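Local coordinates for protein peptidoglycan N-acetylglucosamine deacetylase (Agathobacter rectalis, PDB 5JMU) that probably removes acetyl groups from the N-acetylglucosamine of peptidoglycan, using a zinc-binding catalytic domain of a larger membrane protein, at residues Ile21-Phe26 against Ser216-His221; Gly36-Leu41 against Gln60-Glu65; Asn83-Ser88 against Arg115-Ser120; Ala91-Leu96 against Thr134-Asp139; Val183-Ile188 against Val193-Gln198. All coordinates share one frame; numbering follows the deposited sequence.

Interaction 1. Residues Ile21-Phe26 against Ser216-His221; sequences IIYLTF and SSPMSH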
# COMPACT_ATOMS: atom_id res chain seq x y z
N ILE A 21 7.82 13.96 -5.57
CA ILE A 21 6.50 13.41 -5.23
C ILE A 21 6.69 12.34 -4.17
O ILE A 21 7.61 11.53 -4.27
CB ILE A 21 5.83 12.78 -6.46
CG1 ILE A 21 5.68 13.81 -7.60
CG2 ILE A 21 4.50 12.10 -6.06
CD1 ILE A 21 4.89 15.07 -7.21
N ILE A 22 5.80 12.33 -3.18
CA ILE A 22 5.76 11.23 -2.19
C ILE A 22 4.36 10.64 -2.14
O ILE A 22 3.37 11.35 -1.85
CB ILE A 22 6.17 11.70 -0.78
CG1 ILE A 22 7.58 12.33 -0.82
CG2 ILE A 22 6.14 10.50 0.20
CD1 ILE A 22 7.95 13.06 0.45
N TYR A 23 4.29 9.32 -2.35
CA TYR A 23 3.04 8.60 -2.13
C TYR A 23 3.23 7.88 -0.81
O TYR A 23 3.94 6.87 -0.75
CB TYR A 23 2.78 7.59 -3.25
CG TYR A 23 2.61 8.18 -4.65
CD1 TYR A 23 1.39 8.68 -5.09
CD2 TYR A 23 3.67 8.14 -5.56
CE1 TYR A 23 1.25 9.17 -6.39
CE2 TYR A 23 3.55 8.64 -6.87
CZ TYR A 23 2.33 9.15 -7.28
OH TYR A 23 2.21 9.64 -8.57
N LEU A 24 2.60 8.38 0.27
CA LEU A 24 2.60 7.63 1.52
C LEU A 24 1.60 6.48 1.38
O LEU A 24 0.45 6.69 0.93
CB LEU A 24 2.18 8.52 2.72
CG LEU A 24 3.15 9.61 3.10
CD1 LEU A 24 2.53 10.48 4.21
CD2 LEU A 24 4.44 8.97 3.58
N THR A 25 2.04 5.27 1.70
CA THR A 25 1.13 4.12 1.62
C THR A 25 1.19 3.32 2.89
O THR A 25 2.23 3.24 3.56
CB THR A 25 1.43 3.19 0.42
OG1 THR A 25 2.62 2.40 0.65
CG2 THR A 25 1.63 4.03 -0.85
N PHE A 26 0.07 2.68 3.23
CA PHE A 26 -0.07 1.98 4.51
C PHE A 26 -0.68 0.59 4.28
O PHE A 26 -1.82 0.49 3.76
CB PHE A 26 -0.97 2.80 5.46
CG PHE A 26 -0.38 4.17 5.76
CD1 PHE A 26 0.59 4.31 6.77
CD2 PHE A 26 -0.76 5.28 5.01
CE1 PHE A 26 1.20 5.55 7.03
CE2 PHE A 26 -0.17 6.54 5.25
CZ PHE A 26 0.82 6.67 6.27
N SER A 216 -3.97 6.56 -12.89
CA SER A 216 -3.06 7.18 -13.85
C SER A 216 -1.67 7.42 -13.27
O SER A 216 -0.79 7.93 -13.98
CB SER A 216 -3.67 8.47 -14.39
OG SER A 216 -4.07 9.28 -13.33
N SER A 217 -1.45 7.07 -11.98
CA SER A 217 -0.11 7.21 -11.39
C SER A 217 0.87 6.21 -11.97
O SER A 217 0.51 5.06 -12.26
CB SER A 217 -0.14 7.00 -9.86
OG SER A 217 -1.06 7.89 -9.26
N PRO A 218 2.14 6.62 -12.06
CA PRO A 218 3.17 5.58 -12.32
C PRO A 218 3.18 4.58 -11.16
O PRO A 218 3.07 5.01 -10.01
CB PRO A 218 4.48 6.39 -12.42
CG PRO A 218 4.23 7.63 -11.52
CD PRO A 218 2.71 7.95 -11.78
N MSE A 219 3.26 3.28 -11.45
CA MSE A 219 3.39 2.28 -10.39
C MSE A 219 4.86 1.98 -10.13
O MSE A 219 5.71 2.09 -11.02
CB MSE A 219 2.68 0.96 -10.79
CG MSE A 219 1.18 1.08 -11.07
SE MSE A 219 0.16 1.28 -9.43
CE MSE A 219 -0.41 3.16 -9.58
N SER A 220 5.15 1.58 -8.90
CA SER A 220 6.49 1.13 -8.55
C SER A 220 6.46 -0.39 -8.61
O SER A 220 5.67 -1.00 -7.86
CB SER A 220 6.84 1.63 -7.14
OG SER A 220 8.11 1.17 -6.74
N HIS A 221 7.24 -0.99 -9.52
CA HIS A 221 7.29 -2.46 -9.64
C HIS A 221 8.66 -3.02 -9.34
O HIS A 221 9.67 -2.60 -9.94
CB HIS A 221 6.91 -2.93 -11.05
CG HIS A 221 5.46 -2.79 -11.37
ND1 HIS A 221 4.93 -3.09 -12.62
CD2 HIS A 221 4.42 -2.37 -10.61
CE1 HIS A 221 3.63 -2.85 -12.61
NE2 HIS A 221 3.29 -2.43 -11.40
O HOH W 1 -0.19 10.43 -9.44

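Interaction 2. Residues Gly36-Leu41 against Gln60-Glu65; sequences GLLDVL and QNMIAE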
# COMPACT_ATOMS: atom_id res chain seq x y z
N GLY A 36 -6.56 7.67 14.22
CA GLY A 36 -5.61 8.69 14.61
C GLY A 36 -4.75 9.14 13.43
O GLY A 36 -4.44 10.32 13.28
N LEU A 37 -4.36 8.17 12.59
CA LEU A 37 -3.61 8.45 11.36
C LEU A 37 -4.46 9.32 10.43
O LEU A 37 -3.97 10.30 9.86
CB LEU A 37 -3.21 7.13 10.68
CG LEU A 37 -2.58 7.31 9.28
CD1 LEU A 37 -1.34 8.25 9.29
CD2 LEU A 37 -2.19 5.93 8.74
N LEU A 38 -5.74 8.97 10.26
CA LEU A 38 -6.61 9.80 9.40
C LEU A 38 -6.70 11.25 9.89
O LEU A 38 -6.78 12.20 9.09
CB LEU A 38 -8.01 9.19 9.31
CG LEU A 38 -8.02 7.85 8.58
CD1 LEU A 38 -9.49 7.37 8.59
CD2 LEU A 38 -7.49 8.02 7.16
N ASP A 39 -6.68 11.44 11.20
CA ASP A 39 -6.77 12.75 11.80
C ASP A 39 -5.49 13.53 11.48
O ASP A 39 -5.53 14.73 11.19
CB ASP A 39 -6.95 12.63 13.33
CG ASP A 39 -8.34 12.12 13.71
OD1 ASP A 39 -9.24 12.14 12.86
OD2 ASP A 39 -8.53 11.71 14.87
N VAL A 40 -4.34 12.85 11.57
CA VAL A 40 -3.07 13.52 11.21
C VAL A 40 -3.04 13.92 9.73
O VAL A 40 -2.63 15.05 9.39
CB VAL A 40 -1.85 12.61 11.51
CG1 VAL A 40 -0.55 13.16 10.86
CG2 VAL A 40 -1.65 12.45 13.00
N LEU A 41 -3.48 13.01 8.86
CA LEU A 41 -3.49 13.32 7.43
C LEU A 41 -4.40 14.52 7.16
O LEU A 41 -4.05 15.39 6.34
CB LEU A 41 -3.92 12.09 6.61
CG LEU A 41 -2.95 10.92 6.69
CD1 LEU A 41 -3.58 9.66 6.08
CD2 LEU A 41 -1.56 11.25 6.04
N GLN A 60 -13.42 -2.46 10.55
CA GLN A 60 -13.73 -2.52 9.11
C GLN A 60 -14.37 -1.23 8.56
O GLN A 60 -14.14 -0.85 7.39
CB GLN A 60 -14.61 -3.72 8.82
CG GLN A 60 -14.55 -4.21 7.40
CD GLN A 60 -15.62 -5.26 7.12
OE1 GLN A 60 -16.76 -4.93 6.85
NE2 GLN A 60 -15.25 -6.54 7.22
N ASN A 61 -15.15 -0.54 9.40
CA ASN A 61 -15.75 0.72 8.97
C ASN A 61 -14.74 1.82 8.69
O ASN A 61 -15.08 2.81 8.03
CB ASN A 61 -16.73 1.21 10.02
CG ASN A 61 -16.04 1.48 11.35
OD1 ASN A 61 -15.26 0.64 11.83
ND2 ASN A 61 -16.28 2.67 11.94
N MSE A 62 -13.48 1.63 9.12
CA MSE A 62 -12.45 2.61 8.74
C MSE A 62 -12.16 2.62 7.26
O MSE A 62 -11.65 3.62 6.74
CB MSE A 62 -11.14 2.38 9.49
CG MSE A 62 -11.19 2.71 10.96
SE MSE A 62 -11.64 4.59 11.33
CE MSE A 62 -13.51 4.46 11.47
N ILE A 63 -12.50 1.54 6.57
CA ILE A 63 -12.33 1.52 5.11
C ILE A 63 -13.28 2.56 4.48
O ILE A 63 -12.90 3.31 3.58
CB ILE A 63 -12.59 0.14 4.55
CG1 ILE A 63 -11.51 -0.81 5.06
CG2 ILE A 63 -12.70 0.15 2.99
CD1 ILE A 63 -11.81 -2.31 4.74
N ALA A 64 -14.52 2.59 4.97
CA ALA A 64 -15.46 3.61 4.52
C ALA A 64 -14.92 5.00 4.83
O ALA A 64 -15.02 5.89 4.01
CB ALA A 64 -16.85 3.42 5.18
N GLU A 65 -14.36 5.19 6.02
CA GLU A 65 -13.83 6.51 6.39
C GLU A 65 -12.62 6.92 5.53
O GLU A 65 -12.46 8.11 5.19
CB GLU A 65 -13.44 6.52 7.88
CG GLU A 65 -13.25 7.93 8.45
CD GLU A 65 -14.51 8.81 8.43
OE1 GLU A 65 -15.65 8.30 8.39
OE2 GLU A 65 -14.36 10.06 8.45

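Interaction 3. Residues Asn83-Ser88 against Arg115-Ser120; sequences NQIYTS and RFPGGS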
# COMPACT_ATOMS: atom_id res chain seq x y z
N ASN A 83 0.16 -18.72 3.61
CA ASN A 83 0.01 -20.15 3.39
C ASN A 83 -1.35 -20.55 2.88
O ASN A 83 -1.59 -21.73 2.63
CB ASN A 83 0.37 -20.91 4.68
CG ASN A 83 -0.64 -20.74 5.76
OD1 ASN A 83 -1.52 -19.89 5.70
ND2 ASN A 83 -0.45 -21.51 6.83
N GLN A 84 -2.23 -19.56 2.71
CA GLN A 84 -3.54 -19.78 2.14
C GLN A 84 -3.58 -19.15 0.76
O GLN A 84 -3.87 -19.81 -0.24
CB GLN A 84 -4.64 -19.19 3.02
CG GLN A 84 -4.69 -19.80 4.42
CD GLN A 84 -5.98 -19.49 5.18
OE1 GLN A 84 -6.82 -18.70 4.74
NE2 GLN A 84 -6.14 -20.14 6.32
N ILE A 85 -3.25 -17.87 0.69
CA ILE A 85 -3.44 -17.17 -0.57
C ILE A 85 -2.44 -17.56 -1.66
O ILE A 85 -2.69 -17.29 -2.85
CB ILE A 85 -3.40 -15.62 -0.36
CG1 ILE A 85 -1.96 -15.16 -0.04
CG2 ILE A 85 -4.40 -15.25 0.75
CD1 ILE A 85 -1.78 -13.62 0.14
N TYR A 86 -1.29 -18.12 -1.28
CA TYR A 86 -0.30 -18.41 -2.32
C TYR A 86 -0.22 -19.91 -2.65
O TYR A 86 0.76 -20.37 -3.27
CB TYR A 86 1.08 -17.86 -1.92
CG TYR A 86 1.19 -16.34 -2.03
CD1 TYR A 86 0.66 -15.65 -3.12
CD2 TYR A 86 1.89 -15.59 -1.04
CE1 TYR A 86 0.78 -14.27 -3.23
CE2 TYR A 86 2.03 -14.22 -1.15
CZ TYR A 86 1.50 -13.58 -2.26
OH TYR A 86 1.61 -12.23 -2.45
N THR A 87 -1.24 -20.68 -2.28
CA THR A 87 -1.22 -22.10 -2.63
C THR A 87 -1.67 -22.33 -4.10
O THR A 87 -1.34 -23.35 -4.70
CB THR A 87 -2.11 -22.91 -1.71
OG1 THR A 87 -3.43 -22.35 -1.71
CG2 THR A 87 -1.56 -22.88 -0.30
N SER A 88 -2.44 -21.41 -4.69
CA SER A 88 -2.85 -21.57 -6.08
C SER A 88 -3.32 -20.21 -6.58
O SER A 88 -3.68 -19.36 -5.77
CB SER A 88 -3.97 -22.60 -6.23
OG SER A 88 -5.15 -22.13 -5.61
N ARG A 115 -1.70 -4.42 -3.66
CA ARG A 115 -0.30 -4.66 -3.31
C ARG A 115 -0.22 -6.10 -2.85
O ARG A 115 -0.87 -6.48 -1.88
CB ARG A 115 0.18 -3.72 -2.21
CG ARG A 115 1.64 -4.12 -1.74
CD ARG A 115 2.17 -3.04 -0.81
NE ARG A 115 2.53 -1.83 -1.55
CZ ARG A 115 2.59 -0.61 -0.97
NH1 ARG A 115 2.27 -0.47 0.33
NH2 ARG A 115 2.98 0.47 -1.67
N PHE A 116 0.60 -6.89 -3.53
CA PHE A 116 0.76 -8.28 -3.14
C PHE A 116 1.36 -8.38 -1.75
O PHE A 116 2.32 -7.65 -1.45
CB PHE A 116 1.72 -8.99 -4.10
CG PHE A 116 1.19 -9.20 -5.46
CD1 PHE A 116 0.28 -10.24 -5.76
CD2 PHE A 116 1.58 -8.35 -6.51
CE1 PHE A 116 -0.18 -10.47 -7.06
CE2 PHE A 116 1.09 -8.57 -7.84
CZ PHE A 116 0.21 -9.62 -8.12
N PRO A 117 0.84 -9.28 -0.90
CA PRO A 117 1.50 -9.52 0.38
C PRO A 117 2.94 -10.00 0.15
O PRO A 117 3.20 -10.91 -0.64
CB PRO A 117 0.59 -10.57 1.05
CG PRO A 117 -0.81 -10.18 0.52
CD PRO A 117 -0.53 -9.90 -0.95
N GLY A 118 3.88 -9.33 0.82
CA GLY A 118 5.30 -9.59 0.67
C GLY A 118 5.91 -8.83 -0.51
O GLY A 118 7.12 -8.93 -0.75
N GLY A 119 5.08 -8.09 -1.25
CA GLY A 119 5.52 -7.43 -2.49
C GLY A 119 5.43 -8.38 -3.68
O GLY A 119 5.40 -9.60 -3.49
N SER A 120 5.42 -7.88 -4.92
CA SER A 120 5.42 -8.81 -6.06
C SER A 120 6.72 -9.60 -6.13
O SER A 120 6.79 -10.64 -6.82
CB SER A 120 5.21 -8.03 -7.39
OG SER A 120 6.34 -7.24 -7.73

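Interaction 4. Residues Ala91-Leu96 against Thr134-Asp139; sequences AFFDDL and TQLVND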
# COMPACT_ATOMS: atom_id res chain seq x y z
N ALA A 91 -6.87 -19.74 -5.21
CA ALA A 91 -6.94 -19.30 -3.82
C ALA A 91 -6.58 -17.82 -3.68
O ALA A 91 -7.21 -17.09 -2.90
CB ALA A 91 -5.98 -20.16 -2.98
N PHE A 92 -5.60 -17.36 -4.44
CA PHE A 92 -5.22 -15.96 -4.38
C PHE A 92 -6.39 -15.08 -4.77
O PHE A 92 -6.69 -14.11 -4.07
CB PHE A 92 -4.03 -15.68 -5.30
CG PHE A 92 -3.64 -14.24 -5.29
CD1 PHE A 92 -2.86 -13.77 -4.25
CD2 PHE A 92 -4.11 -13.38 -6.27
CE1 PHE A 92 -2.52 -12.41 -4.19
CE2 PHE A 92 -3.78 -12.01 -6.23
CZ PHE A 92 -2.98 -11.55 -5.21
N PHE A 93 -7.04 -15.42 -5.89
CA PHE A 93 -8.11 -14.54 -6.37
C PHE A 93 -9.36 -14.71 -5.53
O PHE A 93 -10.09 -13.73 -5.38
CB PHE A 93 -8.40 -14.76 -7.87
CG PHE A 93 -7.37 -14.09 -8.73
CD1 PHE A 93 -7.27 -12.70 -8.73
CD2 PHE A 93 -6.43 -14.84 -9.44
CE1 PHE A 93 -6.28 -12.05 -9.50
CE2 PHE A 93 -5.45 -14.20 -10.21
CZ PHE A 93 -5.37 -12.82 -10.23
N ASP A 94 -9.61 -15.89 -4.96
CA ASP A 94 -10.73 -15.97 -4.01
C ASP A 94 -10.53 -14.98 -2.87
O ASP A 94 -11.46 -14.24 -2.49
CB ASP A 94 -10.89 -17.37 -3.45
CG ASP A 94 -11.56 -18.36 -4.44
OD1 ASP A 94 -12.09 -17.95 -5.48
OD2 ASP A 94 -11.52 -19.56 -4.13
N ASP A 95 -9.33 -14.94 -2.32
CA ASP A 95 -9.04 -13.97 -1.27
C ASP A 95 -9.08 -12.52 -1.75
O ASP A 95 -9.64 -11.66 -1.05
CB ASP A 95 -7.67 -14.30 -0.66
CG ASP A 95 -7.28 -13.34 0.46
OD1 ASP A 95 -7.63 -13.64 1.62
OD2 ASP A 95 -6.60 -12.35 0.13
N LEU A 96 -8.53 -12.24 -2.93
CA LEU A 96 -8.52 -10.87 -3.44
C LEU A 96 -9.97 -10.39 -3.63
O LEU A 96 -10.32 -9.26 -3.24
CB LEU A 96 -7.73 -10.82 -4.77
CG LEU A 96 -7.69 -9.46 -5.48
CD1 LEU A 96 -6.41 -9.42 -6.31
CD2 LEU A 96 -8.86 -9.26 -6.44
N THR A 134 4.97 -15.15 -10.97
CA THR A 134 5.05 -14.88 -12.41
C THR A 134 3.66 -14.99 -13.04
O THR A 134 3.29 -14.20 -13.93
CB THR A 134 6.03 -15.86 -13.06
OG1 THR A 134 7.39 -15.49 -12.70
CG2 THR A 134 5.89 -15.86 -14.61
N GLN A 135 2.90 -15.99 -12.61
CA GLN A 135 1.52 -16.08 -13.13
C GLN A 135 0.66 -14.92 -12.62
O GLN A 135 -0.07 -14.31 -13.40
CB GLN A 135 0.84 -17.39 -12.73
CG GLN A 135 1.56 -18.66 -13.32
CD GLN A 135 1.74 -18.60 -14.84
OE1 GLN A 135 0.81 -18.21 -15.57
NE2 GLN A 135 2.92 -18.97 -15.33
N LEU A 136 0.71 -14.65 -11.33
CA LEU A 136 -0.20 -13.63 -10.81
C LEU A 136 0.02 -12.20 -11.32
O LEU A 136 -0.96 -11.46 -11.47
CB LEU A 136 -0.13 -13.59 -9.26
CG LEU A 136 -0.72 -14.83 -8.57
CD1 LEU A 136 -0.48 -14.72 -7.03
CD2 LEU A 136 -2.24 -14.99 -8.92
N VAL A 137 1.26 -11.78 -11.61
CA VAL A 137 1.41 -10.41 -12.13
C VAL A 137 0.73 -10.36 -13.49
O VAL A 137 0.13 -9.34 -13.84
CB VAL A 137 2.87 -9.92 -12.20
CG1 VAL A 137 3.43 -9.80 -10.77
CG2 VAL A 137 3.77 -10.80 -13.10
N ASN A 138 0.77 -11.46 -14.22
CA ASN A 138 0.05 -11.48 -15.49
C ASN A 138 -1.47 -11.59 -15.30
O ASN A 138 -2.23 -10.88 -15.98
CB ASN A 138 0.64 -12.60 -16.36
CG ASN A 138 2.05 -12.24 -16.90
OD1 ASN A 138 2.15 -11.41 -17.81
ND2 ASN A 138 3.14 -12.84 -16.34
N ASP A 139 -1.92 -12.40 -14.36
CA ASP A 139 -3.37 -12.55 -14.14
C ASP A 139 -4.00 -11.27 -13.60
O ASP A 139 -5.13 -10.92 -13.98
CB ASP A 139 -3.64 -13.71 -13.19
CG ASP A 139 -3.26 -15.06 -13.79
OD1 ASP A 139 -3.47 -15.25 -14.99
OD2 ASP A 139 -2.67 -15.89 -13.07

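Interaction 5. Residues Val183-Ile188 against Val193-Gln198; sequences VLQHDI and VNAVEQ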
# COMPACT_ATOMS: atom_id res chain seq x y z
N VAL A 183 6.35 5.16 -0.42
CA VAL A 183 6.82 4.79 0.93
C VAL A 183 5.97 3.67 1.49
O VAL A 183 4.72 3.79 1.40
CB VAL A 183 6.71 6.00 1.85
CG1 VAL A 183 7.22 5.64 3.32
CG2 VAL A 183 7.50 7.21 1.28
N LEU A 184 6.59 2.62 2.00
CA LEU A 184 5.86 1.56 2.68
C LEU A 184 5.86 1.76 4.18
O LEU A 184 6.91 1.73 4.79
CB LEU A 184 6.51 0.18 2.39
CG LEU A 184 6.03 -1.06 3.16
CD1 LEU A 184 4.53 -1.31 2.80
CD2 LEU A 184 6.85 -2.27 2.77
N GLN A 185 4.68 1.97 4.77
CA GLN A 185 4.50 1.87 6.21
C GLN A 185 3.31 0.94 6.49
O GLN A 185 2.58 0.54 5.57
CB GLN A 185 4.23 3.22 6.88
CG GLN A 185 5.44 4.16 6.86
CD GLN A 185 5.07 5.53 7.41
OE1 GLN A 185 4.73 6.46 6.64
NE2 GLN A 185 5.11 5.67 8.75
N HIS A 186 3.10 0.63 7.77
CA HIS A 186 2.01 -0.22 8.17
C HIS A 186 1.20 0.51 9.21
O HIS A 186 1.73 0.81 10.30
CB HIS A 186 2.57 -1.54 8.77
CG HIS A 186 3.26 -2.41 7.75
ND1 HIS A 186 4.53 -2.15 7.28
CD2 HIS A 186 2.85 -3.54 7.12
CE1 HIS A 186 4.88 -3.07 6.40
NE2 HIS A 186 3.88 -3.93 6.28
N ASP A 187 -0.07 0.79 8.93
CA ASP A 187 -0.82 1.59 9.92
C ASP A 187 -1.30 0.78 11.14
O ASP A 187 -1.90 1.35 12.06
CB ASP A 187 -2.03 2.35 9.28
CG ASP A 187 -3.04 1.44 8.57
OD1 ASP A 187 -2.61 0.56 7.80
OD2 ASP A 187 -4.28 1.65 8.72
N ILE A 188 -0.99 -0.52 11.17
CA ILE A 188 -1.22 -1.31 12.37
C ILE A 188 -0.09 -1.19 13.40
O ILE A 188 -0.19 -1.77 14.49
CB ILE A 188 -1.40 -2.80 12.02
CG1 ILE A 188 -0.21 -3.30 11.21
CG2 ILE A 188 -2.73 -3.01 11.30
CD1 ILE A 188 -0.07 -4.83 11.26
N VAL A 193 2.85 4.86 12.72
CA VAL A 193 1.82 5.88 12.55
C VAL A 193 2.28 7.20 13.18
O VAL A 193 2.06 8.29 12.62
CB VAL A 193 0.47 5.43 13.18
CG1 VAL A 193 -0.51 6.60 13.33
CG2 VAL A 193 -0.12 4.27 12.32
N ASN A 194 2.93 7.09 14.32
CA ASN A 194 3.30 8.29 15.07
C ASN A 194 4.44 9.08 14.39
O ASN A 194 4.75 10.20 14.79
CB ASN A 194 3.70 7.94 16.51
CG ASN A 194 2.51 7.60 17.38
OD1 ASN A 194 1.36 7.85 16.99
ND2 ASN A 194 2.78 7.07 18.58
N ALA A 195 5.05 8.47 13.37
CA ALA A 195 6.10 9.12 12.60
C ALA A 195 5.55 10.01 11.48
O ALA A 195 6.25 10.84 10.92
CB ALA A 195 7.02 8.06 11.99
N VAL A 196 4.29 9.81 11.12
CA VAL A 196 3.79 10.39 9.87
C VAL A 196 3.77 11.93 9.94
O VAL A 196 4.14 12.61 8.95
CB VAL A 196 2.39 9.85 9.55
CG1 VAL A 196 1.73 10.64 8.39
CG2 VAL A 196 2.49 8.35 9.20
N GLU A 197 3.41 12.48 11.10
CA GLU A 197 3.40 13.93 11.21
C GLU A 197 4.75 14.61 10.88
O GLU A 197 4.82 15.57 10.09
CB GLU A 197 2.91 14.35 12.62
CG GLU A 197 2.91 15.87 12.79
CD GLU A 197 2.08 16.34 13.99
OE1 GLU A 197 2.09 15.66 15.05
OE2 GLU A 197 1.44 17.39 13.88
N GLN A 198 5.83 14.12 11.48
CA GLN A 198 7.15 14.67 11.20
C GLN A 198 7.58 14.43 9.75
O GLN A 198 8.23 15.30 9.16
CB GLN A 198 8.18 14.08 12.12
CG GLN A 198 8.15 14.67 13.51
CD GLN A 198 8.99 13.80 14.42
OE1 GLN A 198 10.21 13.99 14.55
NE2 GLN A 198 8.37 12.80 15.02

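Interaction 1. Residues Ile21-Phe26 against Ser216-His221
Tyr23, on strand 21-27, meets Ser217 and Pro218 with the far end of its ring, bridging the barrel sheet of this deacetylase domain to the loop after strand 209-210. CB points toward that loop, and chi1 of -62° sets CG anti to the carbonyl carbon, from where the hydroxyl end of the ring reaches the loop. Midway, one face carries Ile21 CG2, 3.7 Å above the plane and shifted toward the rim, while Val180 and Val182 of strand 180-186 also touch the side chain. Farther out, Tyr23 CE1 comes within 3.9 Å of Ser217 OG. At the tip, Tyr23 OH rests 3.7 Å from Pro218 CD and 3.8 Å from Ser217 CB, the tyrosine and proline side chains crossing at about a right angle. A water in the ring plane is hydrogen-bonded to Tyr23 OH and to Ser217 OG, 2.7 Å from each; Ser217 OG is further hydrogen-bonded to Thr214 N. Replacing Tyr23 with a phenylalanine would probably leave this water without one of its partners and open a small gap against Pro218. The two segments share no direct hydrogen bond: the phenol oxygen meets the loop directly only through carbon, and its polar link to Ser217 runs through the water.

Interaction 2. Residues Gly36-Leu41 against Gln60-Glu65
Leu38 reaches Glu65 and Met62 across neighbouring helices of the alternating beta-alpha barrel: helix 34-43 leads from strand 21-27 to strand 49-53, and helix 61-68 leads on from there to strand 72-77. The leucine comes from the first helix with CG beside its backbone N (chi1 -67°), and CD1, anti to CA, is the branch that reaches farthest. Leu38 CD1 crosses Glu65 at a slant, 4.1 Å from Glu65 CB. Glu65 starts with CG turned away from its own backbone N (chi1 -164°) and then folds at chi2 (63°), which presents aliphatic carbons to the leucine while the carboxylate turns elsewhere. OE2 forms a salt bridge with Arg69 NE, and Asp39 OD1 binds Arg69 NH1, so one arginine links an acid of each helix. Met62, modelled as selenomethionine, lies one helical turn before Glu65 and offers its selenium to the same methyl, a looser apolar approach. Leu38 also packs on Phe50 of strand 49-53 and on His71, while Met62 touches Pro30. Only apolar atoms meet between the two segments, which share no hydrogen bond. Leu38 CD1 is 3.8 Å from Glu65 CG and 4.5 Å from Met62 SE.

Interaction 3. Residues Asn83-Ser88 against Arg115-Ser120
Phe116 to Gly119 form a type II beta turn, closed by Gly119 N to Phe116 O at 2.8 Å, and this turn offers the carbonyl of Pro117 to Tyr86, just past helix 82-85. The Arg115-Phe116-Pro117 run probably corresponds to the third conserved motif of family 4 carbohydrate esterases, bordering the metal site: the Pro117 side chain lies about 4 Å from those of the zinc ligands His76 and His80. Tyr86 OH donates to Pro117 O at 2.7 Å. The hydroxyl lies in the carbonyl plane on a lone pair, at a C=O...donor angle of 131°, and the acceptor sits at the phenol edge, near the ring plane. One face of the same ring has Ile85 CG1 over its centre. Ile85 holds CG1 in the crowded position between backbone N and carbonyl carbon (chi1 72°), from where Ile85 CD1 reaches Pro117 CG at 3.6 Å, an ordinary apolar contact with the proline ring. A phenylalanine at Tyr86 would probably leave Pro117 O without this donor and the turn less firmly placed beside the zinc site. The hydroxyl also touches carbon: Tyr86 OH lies 3.5 Å from Pro117 CD and 3.6 Å from Phe116 CB.

Interaction 4. Residues Ala91-Leu96 against Thr134-Asp139
Phe92 takes Leu136 over one ring face, in a CH-pi contact where Leu136 CD1 stands 3.8 Å from the centroid of the Phe92 ring and 18° off the normal. The pair joins two helices of the deacetylase barrel's outer layer, 89-107 and 132-142, whose segments cross at -45° with a closest axis approach of 12.0 Å, a separation spanned by large side chains. Two phenylalanines follow each other on the first helix: Phe92 has CG anti to its backbone N (chi1 178°), whereas Phe93 has it beside the N. Leu136 straddles the pair, CD1 over Phe92 and CD2 against the flank where the two rings meet, 3.6 Å from Phe92 CD2. There, Phe92 CD2 lies 3.9 Å above the centre of the Phe93 ring. Beyond the apolar core, Asp139 sets its CB against the Phe93 edge, near the ring plane. Its side chain lies about 3 Å from that of Glu89, which binds magnesium in a crystal structure of this protein; a magnesium ion in this model lies about 4 Å from the Asp139 side chain. Phe116 continues the apolar layer by packing on Phe92 and Leu136, while Arg143 makes a cation-pi contact with Phe93. Phe93 CE2 lies equally near two partners, 3.5 Å from both Leu136 CD2 and Asp139 CB.

Interaction 5. Residues Val183-Ile188 against Val193-Gln198
Gln185 and Val196 slant across each other: the flat amide of the glutamine reaches the CG2 methyl of the valine, which lies 3.8 Å from Gln185 NE2 and 3.9 Å from Gln185 OE1, nearly equidistant from the two polar atoms. CG of Gln185 sits beside its backbone N (chi1 -68°), and the chain beyond runs extended, carrying the amide from strand 180-186 toward the helical side. There NE2 is hydrogen-bonded to Ser192 OG, a bond that limits how the amide can turn. The second pairing is of a different kind. Val193 brings CG2 against the backbone of Asp187, 3.4 Å from Asp187 O and 3.7 Å from Asp187 CA, while the carboxylate of Asp187 leads away, its OD2 hydrogen-bonded to Thr34 OG1. Val193 and Val196 are the ends of a type I beta turn, closed by Val196 N to Val193 O at 3.1 Å, which places Val193 by Asp187 and Val196 by Gln185. Between Gln185 and Asp187 in sequence, His186 points its CB away from the helical segment: its ND1 bonds to Asp156 OD1, and its side chain stands about 4 Å from the bound zinc. Leu184-Gln185-His186 probably represents the Leu-x-His motif of family 4 carbohydrate esterases, with the contact joining the C-terminal end of a barrel strand to the start of the helix behind it, next to the metal site.

Overall arrangement
Interactions 1 and 5 meet on neighbouring strands of the barrel, their centres 15 Å apart, and interaction 3 joins them through Thr25, whose OG1 lies 2.6 Å from Val183 O and 2.9 Å from Arg115 NH1. Interaction 2 leans on interaction 5 through Leu37, with Leu37 CD2 3.6 Å from Asp187 CB. On the opposite side of the chain's centre from interaction 5, interactions 3 and 4 lie 8 Å apart, centre to centre, touching where Phe116 CE1 lies 3.5 Å from Phe92 CZ. The zinc held by Asp28, His76 and His80 has the side chains of Pro117 (about 5 Å) and His186 (about 4 Å) nearby; interaction 4 instead borders the magnesium.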